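Local coordinates for protein Aureochrome1 (Vaucheria frigida, PDB 3UE6) that probably senses blue light through flavin mononucleotide held in a PAS/LOV domain and passes the signal on, at residues Glu90-Pro93 with Arg94-Asp97; Ile99-Ala102 with Ile103-Val107. All coordinates share one frame; numbering follows the deposited sequence.

Overall arrangement
Read from the N terminus, the chain passes through helix 36-43, strands 48-52 and 60-63 and helices 65-71 and 75-78, then runs through a loop into helix 93-105, which carries both contacts. Contact 1 (90-97) lies where that loop turns into the helix and closes first. Contact 2 (99-107) follows near the other end, where the helix leads on to strand 109-116. Each joins adjoining segments. They lie in series, neither nesting nor crossing, with centres about 14 Å apart. Both connect the helix to strand 109-116, at one edge of the five-stranded antiparallel sheet, and to the flavin mononucleotide, which Val96 touches in contact 1 and Ile99, Arg100 and Ile103 in contact 2.

Contact 1 (Glu90-Pro93 with Arg94-Asp97); sequences ETDP and RAVD
The carboxylate of Asp92 is met from above its plane: the backbone N of Arg94 lies 54° out of that plane, 2.9 Å from Asp92 OD1. The second flat group, the backbone carbonyl of Asp92, receives two donors from different directions. Val96 N stands in the carbonyl plane at 3.1 Å from Asp92 O, whereas Ala95 N, 3.0 Å from Asp92 O, sits 62° out of that plane on a more bent bond. The bond to OD1 makes Asp92 the N-cap of helix 93-105; the two to its O open the first turn, and Pro93 occupies the first helical position. With CG anti to the backbone N (chi1 -170°), the Asp92 carboxylate folds beside its own carbonyl carbon and OD1 faces the first turn. Apolar contacts flank the cap: Asp92 CB meets Ala95 CB at 4.0 Å, and Thr91 CG2 reaches Val96 CG2 at 3.9 Å, the two side chains crossing at about a right angle. Thr91 OG1 is hydrogen-bonded to Leu114 O, which ties the loop to strand 109-116, and to Gly88 N; Val96 also touches the flavin mononucleotide. Replacing Asp92 by an alanine would probably leave Arg94 N without its capping acceptor and allow the first turn to fray. The carboxylate caps a single backbone N-H, while the Arg94 guanidinium makes a cation-pi contact with Tyr165; the helix start would tend to favour a charged carboxylate.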
loop_
_atom_site.group_PDB
_atom_site.type_symbol
_atom_site.label_atom_id
_atom_site.label_comp_id
_atom_site.label_asym_id
_atom_site.label_seq_id
_atom_site.Cartn_x
_atom_site.Cartn_y
_atom_site.Cartn_z
ATOM N N GLU A 90 7.126 17.870 -22.528
ATOM C CA GLU A 90 6.372 17.178 -23.575
ATOM C C GLU A 90 5.118 16.453 -23.065
ATOM O O GLU A 90 4.290 15.995 -23.852
ATOM C CB GLU A 90 7.291 16.210 -24.325
ATOM C CG GLU A 90 6.902 15.957 -25.771
ATOM C CD GLU A 90 8.050 15.390 -26.592
ATOM O OE1 GLU A 90 9.194 15.362 -26.090
ATOM O OE2 GLU A 90 7.809 14.973 -27.744
ATOM N N THR A 91 4.975 16.365 -21.748
ATOM C CA THR A 91 3.825 15.699 -21.141
ATOM C C THR A 91 2.500 16.339 -21.569
ATOM O O THR A 91 2.386 17.565 -21.636
ATOM C CB THR A 91 3.941 15.697 -19.604
ATOM O OG1 THR A 91 5.257 15.272 -19.224
ATOM C CG2 THR A 91 2.907 14.764 -18.982
ATOM N N ASP A 92 1.509 15.502 -21.873
ATOM C CA ASP A 92 0.198 15.983 -22.304
ATOM C C ASP A 92 -0.551 16.605 -21.127
ATOM O O ASP A 92 -0.935 15.905 -20.184
ATOM C CB ASP A 92 -0.637 14.844 -22.901
ATOM C CG ASP A 92 -1.907 15.346 -23.586
ATOM O OD1 ASP A 92 -2.240 16.544 -23.436
ATOM O OD2 ASP A 92 -2.579 14.545 -24.272
ATOM N N PRO A 93 -0.766 17.926 -21.180
ATOM C CA PRO A 93 -1.444 18.596 -20.070
ATOM C C PRO A 93 -2.855 18.039 -19.929
ATOM O O PRO A 93 -3.419 18.018 -18.834
ATOM C CB PRO A 93 -1.474 20.057 -20.517
ATOM C CG PRO A 93 -1.431 20.000 -21.999
ATOM C CD PRO A 93 -0.552 18.823 -22.329
ATOM N N ARG A 94 -3.405 17.583 -21.048
ATOM C CA ARG A 94 -4.745 17.016 -21.091
ATOM C C ARG A 94 -4.816 15.754 -20.238
ATOM O O ARG A 94 -5.821 15.491 -19.588
ATOM C CB ARG A 94 -5.130 16.708 -22.539
ATOM C CG ARG A 94 -6.606 16.455 -22.768
ATOM C CD ARG A 94 -6.933 16.338 -24.259
ATOM N NE ARG A 94 -7.533 17.559 -24.796
ATOM C CZ ARG A 94 -7.967 17.690 -26.046
ATOM N NH1 ARG A 94 -7.865 16.676 -26.896
ATOM N NH2 ARG A 94 -8.502 18.836 -26.452
ATOM N N ALA A 95 -3.737 14.980 -20.243
ATOM C CA ALA A 95 -3.667 13.749 -19.465
ATOM C C ALA A 95 -3.402 14.057 -18.000
ATOM O O ALA A 95 -3.905 13.367 -17.116
ATOM C CB ALA A 95 -2.601 12.825 -20.022
ATOM N N VAL A 96 -2.598 15.085 -17.746
ATOM C CA VAL A 96 -2.417 15.575 -16.384
ATOM C C VAL A 96 -3.749 16.089 -15.842
ATOM O O VAL A 96 -4.070 15.877 -14.674
ATOM C CB VAL A 96 -1.372 16.698 -16.301
ATOM C CG1 VAL A 96 -1.300 17.256 -14.891
ATOM C CG2 VAL A 96 -0.013 16.193 -16.746
ATOM N N ASP A 97 -4.517 16.765 -16.693
ATOM C CA ASP A 97 -5.857 17.210 -16.322
ATOM C C ASP A 97 -6.684 16.038 -15.799
ATOM O O ASP A 97 -7.332 16.144 -14.757
ATOM C CB ASP A 97 -6.584 17.847 -17.514
ATOM C CG ASP A 97 -5.935 19.135 -17.988
ATOM O OD1 ASP A 97 -5.319 19.838 -17.166
ATOM O OD2 ASP A 97 -6.047 19.445 -19.192
#

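Contact 2 (Ile99-Ala102 with Ile103-Val107); sequences IRNA and ITKGV. With FMN (flavin mononucleotide), chain G.
Arg100 NH1 donates to FMN O3P at 2.6 Å, the shortest sound polar bond here, with an N-H...O angle of 139°. The phosphate oxygen lies at the edge of the guanidinium, near its plane. The chain of Arg100 leaves the helix with CG anti to the backbone N (chi1 -176°) and bends at chi3 (55°), which turns the guanidinium toward the phosphate. A second-shell residue acts on the second terminal nitrogen: Arg100 NH2 forms a salt bridge with Asp97 OD1, one turn earlier, which limits the rotation of the group. One guanidinium thus faces two anionic partners and would probably offset part of their charge; Arg84 also hydrogen-bonds to the flavin mononucleotide.

Ile99 and Ile103, also one turn apart, lie side by side and point the same way, with Ile99 CG2 4.1 Å from Ile103 CD1. Their branches line the flavin pocket: Ile99 CG2 approaches FMN C1' at 3.8 Å, while Ile103 CD1 sits 3.7 Å from the ring methyl FMN C8M. This helix is the Fα helix of the PAS fold, and in this LOV domain its apolar face borders the ribityl chain and the methyl-bearing end of the flavin. Ile99 also packs on Val111 and Leu113 of strand 109-116.

Regular helical bonds run through the segment, as from Ile103 N to Ile99 O at 3.1 Å. Then the helix stops in a Schellman motif: Gly106, at positive phi, donates its N-H to Ile103 O (N to O 3.2 Å), and Val107 N returns a weak bond to Ala102 O.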
loop_
_atom_site.group_PDB
_atom_site.type_symbol
_atom_site.label_atom_id
_atom_site.label_comp_id
_atom_site.label_asym_id
_atom_site.label_seq_id
_atom_site.Cartn_x
_atom_site.Cartn_y
_atom_site.Cartn_z
ATOM N N ILE A 99 -5.759 13.236 -14.484
ATOM C CA ILE A 99 -5.264 12.801 -13.181
ATOM C C ILE A 99 -5.633 13.754 -12.045
ATOM O O ILE A 99 -6.073 13.318 -10.983
ATOM C CB ILE A 99 -3.739 12.589 -13.181
ATOM C CG1 ILE A 99 -3.357 11.500 -14.188
ATOM C CG2 ILE A 99 -3.267 12.219 -11.783
ATOM C CD1 ILE A 99 -1.860 11.349 -14.402
ATOM N N ARG A 100 -5.440 15.050 -12.255
ATOM C CA ARG A 100 -5.832 16.031 -11.251
ATOM C C ARG A 100 -7.314 15.867 -10.932
ATOM O O ARG A 100 -7.699 15.724 -9.776
ATOM C CB ARG A 100 -5.548 17.450 -11.748
ATOM C CG ARG A 100 -5.830 18.545 -10.739
ATOM C CD ARG A 100 -5.184 19.858 -11.155
ATOM N NE ARG A 100 -5.578 20.261 -12.505
ATOM C CZ ARG A 100 -4.794 20.203 -13.579
ATOM N NH1 ARG A 100 -3.546 19.768 -13.483
ATOM N NH2 ARG A 100 -5.263 20.593 -14.755
ATOM N N ASN A 101 -8.135 15.866 -11.975
ATOM C CA ASN A 101 -9.578 15.775 -11.822
ATOM C C ASN A 101 -10.030 14.510 -11.084
ATOM O O ASN A 101 -10.876 14.570 -10.185
ATOM C CB ASN A 101 -10.255 15.893 -13.187
ATOM C CG ASN A 101 -11.606 15.223 -13.222
ATOM O OD1 ASN A 101 -12.617 15.818 -12.855
ATOM N ND2 ASN A 101 -11.632 13.973 -13.673
ATOM N N ALA A 102 -9.463 13.370 -11.465
ATOM C CA ALA A 102 -9.753 12.103 -10.806
ATOM C C ALA A 102 -9.453 12.183 -9.318
ATOM O O ALA A 102 -10.222 11.695 -8.486
ATOM C CB ALA A 102 -8.931 10.985 -11.441
ATOM N N ILE A 103 -8.325 12.803 -8.991
ATOM C CA ILE A 103 -7.908 12.946 -7.603
ATOM C C ILE A 103 -8.859 13.832 -6.795
ATOM O O ILE A 103 -9.238 13.480 -5.677
ATOM C CB ILE A 103 -6.468 13.471 -7.506
ATOM C CG1 ILE A 103 -5.483 12.347 -7.839
ATOM C CG2 ILE A 103 -6.189 14.036 -6.130
ATOM C CD1 ILE A 103 -4.030 12.761 -7.781
ATOM N N THR A 104 -9.255 14.972 -7.355
ATOM C CA THR A 104 -10.142 15.877 -6.631
ATOM C C THR A 104 -11.491 15.214 -6.350
ATOM O O THR A 104 -12.108 15.469 -5.317
ATOM C CB THR A 104 -10.375 17.224 -7.364
ATOM O OG1 THR A 104 -11.707 17.269 -7.893
ATOM C CG2 THR A 104 -9.382 17.416 -8.486
ATOM N N LYS A 105 -11.934 14.357 -7.267
ATOM C CA LYS A 105 -13.248 13.724 -7.161
ATOM C C LYS A 105 -13.231 12.397 -6.400
ATOM O O LYS A 105 -14.282 11.820 -6.129
ATOM C CB LYS A 105 -13.875 13.524 -8.546
ATOM C CG LYS A 105 -14.352 14.804 -9.222
ATOM C CD LYS A 105 -15.200 14.486 -10.449
ATOM C CE LYS A 105 -15.210 15.625 -11.462
ATOM N NZ LYS A 105 -15.791 16.886 -10.926
ATOM N N GLY A 106 -12.040 11.912 -6.070
ATOM C CA GLY A 106 -11.913 10.727 -5.241
ATOM C C GLY A 106 -12.122 9.397 -5.942
ATOM O O GLY A 106 -12.222 8.360 -5.296
ATOM N N VAL A 107 -12.180 9.419 -7.268
ATOM C CA VAL A 107 -12.306 8.192 -8.046
ATOM C C VAL A 107 -10.947 7.696 -8.551
ATOM O O VAL A 107 -10.084 8.491 -8.921
ATOM C CB VAL A 107 -13.291 8.364 -9.224
ATOM C CG1 VAL A 107 -13.498 9.835 -9.543
ATOM C CG2 VAL A 107 -12.815 7.598 -10.450
HETATM N N1 FMN G . 1.861 12.096 -12.130
HETATM C C2 FMN G . 2.740 11.681 -13.107
HETATM O O2 FMN G . 2.918 12.375 -14.111
HETATM N N3 FMN G . 3.417 10.489 -12.960
HETATM C C4 FMN G . 3.224 9.711 -11.841
HETATM O O4 FMN G . 3.828 8.652 -11.710
HETATM C C4A FMN G . 2.341 10.129 -10.854
HETATM N N5 FMN G . 2.132 9.362 -9.720
HETATM C C5A FMN G . 1.250 9.784 -8.748
HETATM C C6 FMN G . 1.048 9.007 -7.616
HETATM C C7 FMN G . 0.162 9.420 -6.628
HETATM C C7M FMN G . -0.052 8.571 -5.404
HETATM C C8 FMN G . -0.524 10.619 -6.777
HETATM C C8M FMN G . -1.478 11.061 -5.710
HETATM C C9 FMN G . -0.322 11.398 -7.912
HETATM C C9A FMN G . 0.566 10.983 -8.903
HETATM N N10 FMN G . 0.789 11.755 -10.033
HETATM C C10 FMN G . 1.659 11.326 -11.007
HETATM C "C1'" FMN G . 0.062 13.045 -10.260
HETATM C "C2'" FMN G . 0.726 14.267 -9.649
HETATM O "O2'" FMN G . 1.193 13.970 -8.357
HETATM C "C3'" FMN G . -0.298 15.396 -9.598
HETATM O "O3'" FMN G . -1.406 15.027 -8.807
HETATM C "C4'" FMN G . -0.759 15.735 -11.012
HETATM O "O4'" FMN G . 0.345 16.201 -11.751
HETATM C "C5'" FMN G . -1.854 16.797 -11.047
HETATM O "O5'" FMN G . -1.607 17.786 -10.071
HETATM P P FMN G . -1.015 19.234 -10.458
HETATM O O1P FMN G . 0.372 19.030 -11.022
HETATM O O2P FMN G . -0.925 20.100 -9.227
HETATM O O3P FMN G . -1.883 19.920 -11.483
#